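PDB 2QGM: succinoglycan biosynthesis protein from Bacillus cereus ATCC 14579, which is of unproven function but, as a member of the erythromycin esterase family, probably acts as a hydrolase of the Ere-like type. Local coordinates for residues Leu52-Glu56 with Pro57-Phe61; Asp143-Ile146 with Ala147-Trp151. All coordinates share one frame; numbering follows the deposited sequence.

Contact 1: Leu52-Glu56 with Pro57-Phe61; sequences LKTIE and PSKPF
Glu56 and Lys59 close a type I beta turn, and around it the close-packed part of the contact is built. The amide N of Lys59 donates to Glu56 O at 3.3 Å, with an N-H...O angle of 154°; the donor stands well above the carbonyl plane, 58° out of it. Beside this bond, CB of Glu56 lies 3.7 Å from CG of Lys59. Thr54 joins them crosswise through its methyl group, CG2 resting 3.9 Å from Lys59 CB. With chi1 at -179°, the hydroxyl of Thr54 is swung opposite its own amide and toward the chain ahead, where OG1 accepts from Glu56 N at 3.0 Å in a nearly straight bond: an ST turn that leads directly into the beta turn. Pro57 is buried at the second position of that turn and packs on Phe94 of helix 87-104.

The outer side is looser and wetter. A water molecule donates to OE1 of Glu56 and accepts from Ser58 N, joining carboxylate to turn backbone where the bent glutamate chain folds back. Across the mouth of the loop, the extended chain of Lys53 crosses Pro60 at about a right angle, and its NZ makes a weak hydrogen bond of 3.4 Å to Pro60 O. Arg95 of helix 87-104 gives stronger support, bonding to the carbonyl oxygens of Lys59 and Pro60.

The chain thus reverses direction between strand 50-51 and helix 65-71 through the turn bond and the ST turn, with Arg95 holding the carbonyls that follow, while the lysine amine, gathered with Arg95 at the same carbonyl oxygen, contributes a weaker tie between two exposed residues.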
loop_
_atom_site.group_PDB
_atom_site.type_symbol
_atom_site.label_atom_id
_atom_site.label_comp_id
_atom_site.label_asym_id
_atom_site.label_seq_id
_atom_site.Cartn_x
_atom_site.Cartn_y
_atom_site.Cartn_z
ATOM N N LEU A 52 12.828 8.690 -16.836
ATOM C CA LEU A 52 11.404 8.731 -17.124
ATOM C C LEU A 52 11.128 10.093 -17.758
ATOM O O LEU A 52 11.697 11.112 -17.350
ATOM C CB LEU A 52 10.606 8.551 -15.831
ATOM C CG LEU A 52 10.852 7.205 -15.136
ATOM C CD1 LEU A 52 10.104 7.185 -13.820
ATOM C CD2 LEU A 52 10.418 6.057 -16.034
ATOM N N LYS A 53 10.262 10.103 -18.761
ATOM C CA LYS A 53 9.956 11.323 -19.488
ATOM C C LYS A 53 8.796 12.147 -18.961
ATOM O O LYS A 53 8.765 13.362 -19.136
ATOM C CB LYS A 53 9.681 10.991 -20.955
ATOM C CG LYS A 53 8.485 10.071 -21.138
ATOM C CD LYS A 53 8.077 9.938 -22.593
ATOM C CE LYS A 53 6.854 9.035 -22.721
ATOM N NZ LYS A 53 6.326 8.931 -24.117
ATOM N N THR A 54 7.836 11.492 -18.320
ATOM C CA THR A 54 6.654 12.195 -17.824
ATOM C C THR A 54 6.009 11.391 -16.707
ATOM O O THR A 54 6.402 10.254 -16.453
ATOM C CB THR A 54 5.620 12.348 -18.954
ATOM O OG1 THR A 54 4.475 13.064 -18.480
ATOM C CG2 THR A 54 5.172 10.975 -19.454
ATOM N N ILE A 55 5.028 11.991 -16.041
ATOM C CA ILE A 55 4.284 11.323 -14.977
ATOM C C ILE A 55 2.849 11.105 -15.475
ATOM O O ILE A 55 2.059 10.417 -14.830
ATOM C CB ILE A 55 4.206 12.185 -13.693
ATOM C CG1 ILE A 55 3.526 13.512 -13.998
ATOM C CG2 ILE A 55 5.595 12.443 -13.133
ATOM C CD1 ILE A 55 3.326 14.368 -12.776
ATOM N N GLU A 56 2.528 11.695 -16.626
ATOM C CA GLU A 56 1.187 11.612 -17.206
ATOM C C GLU A 56 0.774 10.208 -17.617
ATOM O O GLU A 56 1.373 9.605 -18.497
ATOM C CB GLU A 56 1.068 12.556 -18.409
ATOM C CG GLU A 56 1.177 14.026 -18.048
ATOM C CD GLU A 56 0.250 14.415 -16.906
ATOM O OE1 GLU A 56 -0.973 14.172 -17.017
ATOM O OE2 GLU A 56 0.745 14.965 -15.895
ATOM N N PRO A 57 -0.274 9.666 -16.978
ATOM C CA PRO A 57 -0.731 8.315 -17.316
ATOM C C PRO A 57 -1.223 8.138 -18.762
ATOM O O PRO A 57 -1.147 7.044 -19.319
ATOM C CB PRO A 57 -1.838 8.067 -16.287
ATOM C CG PRO A 57 -1.375 8.848 -15.110
ATOM C CD PRO A 57 -0.925 10.146 -15.748
ATOM N N SER A 58 -1.711 9.215 -19.371
ATOM C CA SER A 58 -2.227 9.150 -20.735
ATOM C C SER A 58 -1.167 9.070 -21.834
ATOM O O SER A 58 -1.475 8.694 -22.970
ATOM C CB SER A 58 -3.140 10.345 -21.004
ATOM O OG SER A 58 -2.451 11.568 -20.831
ATOM N N LYS A 59 0.073 9.420 -21.505
ATOM C CA LYS A 59 1.161 9.387 -22.480
ATOM C C LYS A 59 1.694 7.984 -22.764
ATOM O O LYS A 59 1.560 7.078 -21.937
ATOM C CB LYS A 59 2.317 10.279 -21.997
ATOM C CG LYS A 59 1.955 11.749 -21.895
ATOM C CD LYS A 59 1.710 12.360 -23.269
ATOM C CE LYS A 59 1.352 13.831 -23.146
ATOM N NZ LYS A 59 1.198 14.478 -24.478
ATOM N N PRO A 60 2.309 7.793 -23.946
ATOM C CA PRO A 60 2.882 6.508 -24.368
ATOM C C PRO A 60 3.787 5.936 -23.272
ATOM O O PRO A 60 4.380 6.691 -22.508
ATOM C CB PRO A 60 3.660 6.882 -25.630
ATOM C CG PRO A 60 2.862 8.005 -26.193
ATOM C CD PRO A 60 2.557 8.833 -24.962
ATOM N N PHE A 61 3.910 4.612 -23.223
ATOM C CA PHE A 61 4.715 3.949 -22.199
ATOM C C PHE A 61 6.102 3.488 -22.640
ATOM O O PHE A 61 6.665 2.561 -22.052
ATOM C CB PHE A 61 3.955 2.734 -21.650
ATOM C CG PHE A 61 2.665 3.081 -20.965
ATOM C CD1 PHE A 61 2.655 3.942 -19.874
ATOM C CD2 PHE A 61 1.461 2.517 -21.386
ATOM C CE1 PHE A 61 1.468 4.239 -19.205
ATOM C CE2 PHE A 61 0.268 2.806 -20.723
ATOM C CZ PHE A 61 0.269 3.671 -19.627
HETATM O O HOH W 1 -2.540 11.993 -18.084
#

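Contact 2: Asp143-Ile146 with Ala147-Trp151; sequences DEII and AMIEW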
loop_
_atom_site.group_PDB
_atom_site.type_symbol
_atom_site.label_atom_id
_atom_site.label_comp_id
_atom_site.label_asym_id
_atom_site.label_seq_id
_atom_site.Cartn_x
_atom_site.Cartn_y
_atom_site.Cartn_z
ATOM N N ASP A 143 -7.162 14.695 -5.900
ATOM C CA ASP A 143 -7.505 14.678 -7.318
ATOM C C ASP A 143 -6.665 13.621 -8.024
ATOM O O ASP A 143 -7.159 12.919 -8.906
ATOM C CB ASP A 143 -7.240 16.036 -7.970
ATOM C CG ASP A 143 -8.152 17.129 -7.447
ATOM O OD1 ASP A 143 -9.311 16.825 -7.083
ATOM O OD2 ASP A 143 -7.716 18.297 -7.424
ATOM N N GLU A 144 -5.400 13.514 -7.619
ATOM C CA GLU A 144 -4.467 12.563 -8.215
ATOM C C GLU A 144 -4.935 11.114 -8.085
ATOM O O GLU A 144 -4.966 10.379 -9.072
ATOM C CB GLU A 144 -3.072 12.714 -7.581
ATOM C CG GLU A 144 -2.398 14.078 -7.814
ATOM C CD GLU A 144 -2.715 15.115 -6.738
ATOM O OE1 GLU A 144 -3.581 14.852 -5.881
ATOM O OE2 GLU A 144 -2.095 16.200 -6.747
ATOM N N ILE A 145 -5.299 10.707 -6.872
ATOM C CA ILE A 145 -5.742 9.338 -6.645
ATOM C C ILE A 145 -7.132 9.072 -7.212
ATOM O O ILE A 145 -7.372 8.029 -7.812
ATOM C CB ILE A 145 -5.704 8.981 -5.125
ATOM C CG1 ILE A 145 -4.263 9.058 -4.628
ATOM C CG2 ILE A 145 -6.267 7.580 -4.884
ATOM C CD1 ILE A 145 -4.068 8.807 -3.143
ATOM N N ILE A 146 -8.047 10.018 -7.044
ATOM C CA ILE A 146 -9.390 9.835 -7.565
ATOM C C ILE A 146 -9.359 9.681 -9.078
ATOM O O ILE A 146 -10.159 8.948 -9.641
ATOM C CB ILE A 146 -10.291 11.001 -7.154
ATOM C CG1 ILE A 146 -10.461 10.969 -5.634
ATOM C CG2 ILE A 146 -11.637 10.898 -7.861
ATOM C CD1 ILE A 146 -11.162 12.161 -5.061
ATOM N N ALA A 147 -8.411 10.348 -9.727
ATOM C CA ALA A 147 -8.281 10.242 -11.176
ATOM C C ALA A 147 -7.943 8.801 -11.542
ATOM O O ALA A 147 -8.412 8.292 -12.556
ATOM C CB ALA A 147 -7.192 11.179 -11.684
HETATM N N MSE A 148 -7.141 8.141 -10.710
HETATM C CA MSE A 148 -6.768 6.750 -10.967
HETATM C C MSE A 148 -7.971 5.841 -10.765
HETATM O O MSE A 148 -8.215 4.952 -11.571
HETATM C CB MSE A 148 -5.624 6.313 -10.050
HETATM C CG MSE A 148 -5.276 4.826 -10.115
HETATM SE SE MSE A 148 -3.863 4.403 -8.887
HETATM C CE MSE A 148 -4.787 4.698 -7.219
ATOM N N ILE A 149 -8.728 6.075 -9.697
ATOM C CA ILE A 149 -9.894 5.260 -9.425
ATOM C C ILE A 149 -10.887 5.357 -10.583
ATOM O O ILE A 149 -11.516 4.368 -10.956
ATOM C CB ILE A 149 -10.554 5.692 -8.102
ATOM C CG1 ILE A 149 -9.564 5.475 -6.959
ATOM C CG2 ILE A 149 -11.853 4.922 -7.878
ATOM C CD1 ILE A 149 -10.036 5.949 -5.605
ATOM N N GLU A 150 -11.012 6.542 -11.166
ATOM C CA GLU A 150 -11.918 6.714 -12.293
ATOM C C GLU A 150 -11.421 5.921 -13.501
ATOM O O GLU A 150 -12.212 5.302 -14.209
ATOM C CB GLU A 150 -12.061 8.193 -12.637
ATOM C CG GLU A 150 -12.747 8.969 -11.527
ATOM C CD GLU A 150 -12.818 10.445 -11.819
ATOM O OE1 GLU A 150 -11.780 11.011 -12.220
ATOM O OE2 GLU A 150 -13.903 11.039 -11.644
ATOM N N TRP A 151 -10.111 5.929 -13.727
ATOM C CA TRP A 151 -9.554 5.163 -14.835
ATOM C C TRP A 151 -9.855 3.677 -14.645
ATOM O O TRP A 151 -10.186 2.963 -15.592
ATOM C CB TRP A 151 -8.039 5.346 -14.930
ATOM C CG TRP A 151 -7.433 4.341 -15.853
ATOM C CD1 TRP A 151 -7.529 4.320 -17.209
ATOM C CD2 TRP A 151 -6.762 3.128 -15.477
ATOM N NE1 TRP A 151 -6.970 3.167 -17.707
ATOM C CE2 TRP A 151 -6.492 2.418 -16.665
ATOM C CE3 TRP A 151 -6.368 2.573 -14.252
ATOM C CZ2 TRP A 151 -5.848 1.176 -16.666
ATOM C CZ3 TRP A 151 -5.726 1.335 -14.255
ATOM C CH2 TRP A 151 -5.476 0.655 -15.455
#
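Ile145 O and Ile146 O accept the straighter of the bonds that cross between 143-146 and 147-151, in the opening part of helix 143-157. Ile149 N reaches Ile145 O at 3.0 Å, lying in the carbonyl plane with an N-H...O angle of 160°, and Glu150 N reaches Ile146 O at 3.0 Å. Two residues before the Ile145-Ile149 pair, Ala147 N donates to Asp143 O at a more bent angle of 144°. Ile145 O also receives a weak bond from the selenomethionine Met148, so two amides share this oxygen.

Outside the backbone, the side chains sort onto different flanks. CG2 of Ile145, set opposite its backbone N by chi1 of -63°, points along the helix and meets two partners: CE of Met148 at 4.0 Å and CD1 of Ile149 at 4.2 Å. Ile145 and Met148 run side by side in the same direction, toward Met111 of strand 108-111, and the bend at the end of the selenomethionine chain brings its methyl group back to the isoleucine. Ile149 slants across Ile145 and faces helix 115-127. On another flank, the chain of Glu150 leans back over the preceding turn, its CG 3.2 Å from Ile146 O and its CD 4.2 Å from Ile146 CG2.

The helix is amphipathic: buried Ile145, Met148 and Ile149 face strand 108-111 and helices 87-104 and 115-127, whereas Asp143 is exposed and Ala147 and Glu150 partly so. Glu144 is the polar exception among the buried residues, its carboxylate met by Ser87 and His443, with OE2 hydrogen-bonded to Ser87 OG and His443 ND1.

In the fold
Contact 1 comes first along the chain, in the loop between strand 50-51 and helix 65-71; contact 2 follows in helix 143-157. Their centres lie 15 Å apart and their nearest atoms about 7 Å, so they do not touch, yet helix 87-104 borders both. Phe94 of that helix meets Pro57 of contact 1 and Met148 of contact 2, and Lys98 gives a weak hydrogen bond to Pro57 O and packs on Trp151. Strand 50-51 edges the eight-stranded mixed sheet, whereas helix 143-157 packs near strand 108-111 toward its opposite edge. Helix 87-104 thus links the early surface loop to the buried helix.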